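Local coordinates for protein peptidoglycan N-acetylglucosamine deacetylase (PDB 5JMU) that probably removes acetyl groups from N-acetylglucosamine of peptidoglycan, as a zinc-binding polysaccharide deacetylase whose catalytic domain is the part described here, at residues 87-92 / 133-138; 39-44 / 69-74. All coordinates share one frame; numbering follows the deposited sequence.

Interaction 1: residues 87-92 / 133-138; sequences TSEQAF and MTQLVN. With MG (magnesium ion), chain D.
Leu136 lays its methyl CD1 over one face of the Phe92 ring, 3.8 Å from the centroid and 18° off the normal, nearer the CG side than the centre, a CH-pi contact. Its other methyl, CD2, reaches Phe92 CD2 at 3.6 Å and also meets the CG methylene of Glu89, so the two branches of the leucine fill the join between helix 89-107 and helix 132-142. The ring reaches the second helix because Phe92 turns its CG away from the backbone N (chi1 178°). Both helices belong to the NodB homology domain, and the Phe92 side chain lies about 8 Å from that of the zinc ligand His76; Phe116 packs against the same ring. With the ring cut back to an alanine here, Leu136 would probably lose the face its CD1 methyl rests on and a gap would open between the helices. Farther out the chemistry turns polar. Glu89, extended beyond CG, passes obliquely over Gln135, its OE2 3.4 Å from Gln135 CG, with carboxylate and amide planes 23° apart. Glu89 OE1 binds the magnesium ion at 2.2 Å, while Glu89 OE2 accepts from a magnesium-bound water at 2.6 Å. A second metal-bound water lies 2.7 Å from Gln135 OE1, placed to donate to it.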
loop_
_atom_site.group_PDB
_atom_site.type_symbol
_atom_site.label_atom_id
_atom_site.label_comp_id
_atom_site.label_asym_id
_atom_site.label_seq_id
_atom_site.Cartn_x
_atom_site.Cartn_y
_atom_site.Cartn_z
ATOM N N THR A 87 18.805 -6.583 6.104
ATOM C CA THR A 87 20.126 -6.878 6.670
ATOM C C THR A 87 21.016 -5.604 6.709
ATOM O O THR A 87 21.963 -5.534 7.490
ATOM C CB THR A 87 20.838 -7.957 5.883
ATOM O OG1 THR A 87 20.888 -7.588 4.500
ATOM C CG2 THR A 87 20.097 -9.274 6.023
ATOM N N SER A 88 20.751 -4.606 5.859
ATOM C CA SER A 88 21.548 -3.381 5.886
ATOM C C SER A 88 20.756 -2.307 5.143
ATOM O O SER A 88 19.895 -2.642 4.341
ATOM C CB SER A 88 22.917 -3.570 5.230
ATOM O OG SER A 88 22.775 -3.808 3.851
ATOM N N GLU A 89 21.055 -1.029 5.398
ATOM C CA GLU A 89 20.477 0.049 4.591
ATOM C C GLU A 89 20.760 -0.169 3.094
ATOM O O GLU A 89 19.892 0.073 2.257
ATOM C CB GLU A 89 21.087 1.400 5.023
ATOM C CG GLU A 89 20.650 1.837 6.416
ATOM C CD GLU A 89 21.590 2.884 7.045
ATOM O OE1 GLU A 89 22.100 3.886 6.345
ATOM O OE2 GLU A 89 21.741 2.675 8.278
ATOM N N GLN A 90 21.978 -0.584 2.777
ATOM C CA GLN A 90 22.369 -0.781 1.395
ATOM C C GLN A 90 21.515 -1.864 0.708
ATOM O O GLN A 90 21.070 -1.678 -0.431
ATOM C CB GLN A 90 23.868 -1.098 1.347
ATOM C CG GLN A 90 24.773 0.113 1.748
ATOM C CD GLN A 90 24.882 0.376 3.290
ATOM O OE1 GLN A 90 24.483 -0.467 4.145
ATOM N NE2 GLN A 90 25.448 1.550 3.640
ATOM N N ALA A 91 21.286 -2.982 1.406
ATOM C CA ALA A 91 20.444 -4.047 0.854
ATOM C C ALA A 91 19.008 -3.582 0.666
ATOM O O ALA A 91 18.362 -3.907 -0.332
ATOM C CB ALA A 91 20.499 -5.266 1.791
ATOM N N PHE A 92 18.489 -2.799 1.608
ATOM C CA PHE A 92 17.134 -2.296 1.489
ATOM C C PHE A 92 16.997 -1.453 0.240
ATOM O O PHE A 92 16.049 -1.648 -0.529
ATOM C CB PHE A 92 16.750 -1.474 2.719
ATOM C CG PHE A 92 15.371 -0.907 2.608
ATOM C CD1 PHE A 92 14.298 -1.720 2.897
ATOM C CD2 PHE A 92 15.181 0.390 2.149
ATOM C CE1 PHE A 92 12.992 -1.240 2.763
ATOM C CE2 PHE A 92 13.873 0.901 1.995
ATOM C CZ PHE A 92 12.806 0.092 2.318
HETATM N N MSE A 133 15.130 0.438 11.056
HETATM C CA MSE A 133 13.977 1.224 10.653
HETATM C C MSE A 133 14.113 2.687 11.046
HETATM O O MSE A 133 13.622 3.569 10.342
HETATM C CB MSE A 133 12.660 0.647 11.256
HETATM C CG MSE A 133 12.424 -0.800 10.879
HETATM SE SE MSE A 133 12.532 -1.199 8.982
HETATM C CE MSE A 133 11.359 0.010 8.469
ATOM N N THR A 134 14.736 2.956 12.187
ATOM C CA THR A 134 14.984 4.360 12.542
ATOM C C THR A 134 15.859 5.020 11.472
ATOM O O THR A 134 15.644 6.195 11.104
ATOM C CB THR A 134 15.661 4.436 13.919
ATOM O OG1 THR A 134 14.676 4.128 14.940
ATOM C CG2 THR A 134 16.265 5.839 14.179
ATOM N N GLN A 135 16.855 4.289 10.984
ATOM C CA GLN A 135 17.664 4.859 9.890
ATOM C C GLN A 135 16.844 4.975 8.608
ATOM O O GLN A 135 16.894 6.007 7.937
ATOM C CB GLN A 135 18.901 4.009 9.597
ATOM C CG GLN A 135 19.891 3.931 10.807
ATOM C CD GLN A 135 20.310 5.305 11.334
ATOM O OE1 GLN A 135 20.609 6.219 10.541
ATOM N NE2 GLN A 135 20.330 5.475 12.654
ATOM N N LEU A 136 16.137 3.917 8.235
ATOM C CA LEU A 136 15.449 3.971 6.946
ATOM C C LEU A 136 14.334 5.019 6.820
ATOM O O LEU A 136 14.145 5.563 5.718
ATOM C CB LEU A 136 14.839 2.592 6.603
ATOM C CG LEU A 136 15.879 1.504 6.294
ATOM C CD1 LEU A 136 15.142 0.145 6.079
ATOM C CD2 LEU A 136 16.741 1.899 5.047
ATOM N N VAL A 137 13.585 5.333 7.878
ATOM C CA VAL A 137 12.550 6.367 7.710
ATOM C C VAL A 137 13.262 7.683 7.417
ATOM O O VAL A 137 12.756 8.491 6.634
ATOM C CB VAL A 137 11.583 6.490 8.903
ATOM C CG1 VAL A 137 10.748 5.196 9.014
ATOM C CG2 VAL A 137 12.292 6.837 10.231
ATOM N N ASN A 138 14.439 7.868 7.990
ATOM C CA ASN A 138 15.185 9.074 7.668
ATOM C C ASN A 138 15.811 9.007 6.263
ATOM O O ASN A 138 15.753 10.001 5.514
ATOM C CB ASN A 138 16.211 9.321 8.785
ATOM C CG ASN A 138 15.533 9.822 10.090
ATOM O OD1 ASN A 138 15.114 10.983 10.139
ATOM N ND2 ASN A 138 15.410 8.953 11.136
HETATM MG MG MG D . 22.990 5.781 7.148
HETATM O O HOH W 1 23.264 4.653 8.910
HETATM O O HOH W 2 21.082 6.283 7.863
HETATM O O HOH W 3 22.482 6.757 5.386
#

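Interaction 2: residues 39-44 / 69-74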
loop_
_atom_site.group_PDB
_atom_site.type_symbol
_atom_site.label_atom_id
_atom_site.label_comp_id
_atom_site.label_asym_id
_atom_site.label_seq_id
_atom_site.Cartn_x
_atom_site.Cartn_y
_atom_site.Cartn_z
ATOM N N ASP A 39 -10.999 -4.572 -12.613
ATOM C CA ASP A 39 -12.292 -4.543 -13.268
ATOM C C ASP A 39 -13.343 -4.056 -12.274
ATOM O O ASP A 39 -14.239 -3.278 -12.618
ATOM C CB ASP A 39 -12.652 -5.949 -13.785
ATOM C CG ASP A 39 -11.806 -6.370 -14.984
ATOM O OD1 ASP A 39 -11.164 -5.504 -15.595
ATOM O OD2 ASP A 39 -11.794 -7.574 -15.321
ATOM N N VAL A 40 -13.253 -4.532 -11.028
ATOM C CA VAL A 40 -14.198 -4.058 -9.994
ATOM C C VAL A 40 -14.026 -2.555 -9.724
ATOM O O VAL A 40 -15.020 -1.815 -9.625
ATOM C CB VAL A 40 -14.019 -4.831 -8.665
ATOM C CG1 VAL A 40 -14.767 -4.150 -7.489
ATOM C CG2 VAL A 40 -14.488 -6.264 -8.811
ATOM N N LEU A 41 -12.774 -2.116 -9.607
ATOM C CA LEU A 41 -12.521 -0.693 -9.352
ATOM C C LEU A 41 -13.082 0.147 -10.501
ATOM O O LEU A 41 -13.670 1.216 -10.255
ATOM C CB LEU A 41 -11.018 -0.437 -9.141
ATOM C CG LEU A 41 -10.441 -1.102 -7.896
ATOM C CD1 LEU A 41 -8.908 -1.022 -7.918
ATOM C CD2 LEU A 41 -11.043 -0.510 -6.577
ATOM N N ASP A 42 -12.904 -0.331 -11.737
ATOM C CA ASP A 42 -13.469 0.358 -12.898
ATOM C C ASP A 42 -14.998 0.383 -12.868
ATOM O O ASP A 42 -15.620 1.380 -13.241
ATOM C CB ASP A 42 -13.027 -0.307 -14.181
ATOM C CG ASP A 42 -11.640 0.108 -14.603
ATOM O OD1 ASP A 42 -11.058 1.055 -13.988
ATOM O OD2 ASP A 42 -11.126 -0.514 -15.561
ATOM N N LYS A 43 -15.603 -0.719 -12.430
ATOM C CA LYS A 43 -17.046 -0.793 -12.350
ATOM C C LYS A 43 -17.625 0.329 -11.474
ATOM O O LYS A 43 -18.686 0.865 -11.799
ATOM C CB LYS A 43 -17.467 -2.164 -11.820
ATOM C CG LYS A 43 -18.969 -2.348 -11.685
ATOM C CD LYS A 43 -19.272 -3.755 -11.177
ATOM C CE LYS A 43 -20.775 -3.973 -10.971
ATOM N NZ LYS A 43 -21.046 -5.350 -10.442
ATOM N N TYR A 44 -16.902 0.722 -10.427
ATOM C CA TYR A 44 -17.383 1.726 -9.474
ATOM C C TYR A 44 -16.655 3.046 -9.673
ATOM O O TYR A 44 -16.843 3.968 -8.895
ATOM C CB TYR A 44 -17.209 1.216 -8.020
ATOM C CG TYR A 44 -18.196 0.091 -7.785
ATOM C CD1 TYR A 44 -19.505 0.363 -7.395
ATOM C CD2 TYR A 44 -17.852 -1.231 -8.074
ATOM C CE1 TYR A 44 -20.426 -0.653 -7.244
ATOM C CE2 TYR A 44 -18.792 -2.266 -7.937
ATOM C CZ TYR A 44 -20.050 -1.969 -7.516
ATOM O OH TYR A 44 -20.980 -2.991 -7.403
ATOM N N ARG A 69 -4.811 2.751 -15.803
ATOM C CA ARG A 69 -6.194 2.914 -15.361
ATOM C C ARG A 69 -6.350 3.985 -14.284
ATOM O O ARG A 69 -7.453 4.219 -13.802
ATOM C CB ARG A 69 -6.763 1.575 -14.878
ATOM C CG ARG A 69 -6.889 0.579 -16.022
ATOM C CD ARG A 69 -7.651 -0.651 -15.591
ATOM N NE ARG A 69 -7.537 -1.760 -16.555
ATOM C CZ ARG A 69 -8.367 -2.790 -16.616
ATOM N NH1 ARG A 69 -9.445 -2.856 -15.822
ATOM N NH2 ARG A 69 -8.123 -3.744 -17.489
ATOM N N GLY A 70 -5.263 4.666 -13.944
ATOM C CA GLY A 70 -5.373 5.827 -13.090
ATOM C C GLY A 70 -5.059 5.583 -11.615
ATOM O O GLY A 70 -5.210 6.490 -10.782
ATOM N N HIS A 71 -4.635 4.371 -11.290
ATOM C CA HIS A 71 -4.272 4.065 -9.891
ATOM C C HIS A 71 -2.873 4.542 -9.566
ATOM O O HIS A 71 -2.081 4.803 -10.462
ATOM C CB HIS A 71 -4.361 2.562 -9.642
ATOM C CG HIS A 71 -5.694 2.027 -10.002
ATOM N ND1 HIS A 71 -6.826 2.374 -9.294
ATOM C CD2 HIS A 71 -6.106 1.261 -11.039
ATOM C CE1 HIS A 71 -7.884 1.849 -9.883
ATOM N NE2 HIS A 71 -7.471 1.148 -10.933
ATOM N N THR A 72 -2.594 4.704 -8.270
ATOM C CA THR A 72 -1.241 5.016 -7.840
ATOM C C THR A 72 -0.427 3.733 -7.735
ATOM O O THR A 72 -0.856 2.768 -7.111
ATOM C CB THR A 72 -1.273 5.737 -6.487
ATOM O OG1 THR A 72 -1.919 7.021 -6.707
ATOM C CG2 THR A 72 0.163 5.894 -5.922
ATOM N N VAL A 73 0.739 3.736 -8.370
ATOM C CA VAL A 73 1.656 2.618 -8.274
ATOM C C VAL A 73 2.814 3.029 -7.381
ATOM O O VAL A 73 3.500 4.051 -7.647
ATOM C CB VAL A 73 2.155 2.212 -9.686
ATOM C CG1 VAL A 73 3.292 1.148 -9.557
ATOM C CG2 VAL A 73 0.993 1.662 -10.464
ATOM N N ALA A 74 2.971 2.294 -6.282
ATOM C CA ALA A 74 3.953 2.623 -5.250
ATOM C C ALA A 74 4.832 1.383 -4.965
ATOM O O ALA A 74 4.515 0.267 -5.363
ATOM C CB ALA A 74 3.238 3.089 -3.988
HETATM O O HOH W 4 -9.233 -0.236 -12.677
HETATM O O HOH W 5 -10.115 3.334 -15.356
#
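The last turns of helix 34-43 face the turn that leads from helix 61-68 into strand 72-77, with Asp42 and Arg69 the nearest backbone pair at 8.1 Å between their CA atoms, a spacing that side chains and water must bridge. Arg69 does most of this. Its chain is extended from CG to NE and carries the guanidinium to the helix, where NH1 is shared by two aspartates. Asp39 OD1 sits at the guanidinium edge, only 9° out of its plane, and takes a nearly straight bond from Arg69 NH1 at 3.2 Å (167° at the hydrogen). Asp42 OD2 comes closer to Arg69 NH1, 2.9 Å, but its bond is bent and weak, and the side chain crosses the arginine at about a right angle. Two carboxylates at one nitrogen make a salt-bridge network, extended by Glu65, which pairs with Arg69 NE; the three carboxylates probably more than offset the single positive charge. The other oxygen of Asp42, OD1, accepts from a water that also donates to Arg69 O. A second water, in the plane of the His71 ring and 2.8 Å from His71 NE2, gives Asp42 OD1 a weak bond. Beneath this polar layer, Leu41 CD1 touches His71 CE1 at 3.6 Å. The ring is held from its other nitrogen too, since ND1 bonds to Ala48 N, and Phe50 meets it edge-to-face. Gly70, with phi 99°, closes helix 61-68 in a Schellman motif, a conformation in which a side chain would jam against the preceding carbonyl. The contact ties consecutive beta-alpha units, helix 34-43 and the turn from helix 61-68 into strand 72-77, of the distorted (beta/alpha) barrel characteristic of NodB-type deacetylases.

How the interactions relate
Interactions 1 and 2 lie on opposite sides of the chain's centre, about 31 Å apart between centres, and share no helix or strand, though both belong to the NodB homology domain. Each is partly buried. Interaction 1 joins two helices, with an apolar heart and a metal-bound polar margin; interaction 2 joins a helix to the turn before a strand, and there charge outweighs apolar packing, with only a leucine and a histidine buried. Water has a part in both, bound to magnesium in 87-92 / 133-138 and spanning carboxylate, carbonyl and imidazole in 39-44 / 69-74. In interaction 1 the Phe92 side chain lies about 11 Å from the zinc ion; interaction 2 lies away from the annotated sites, although its strand runs on to His76.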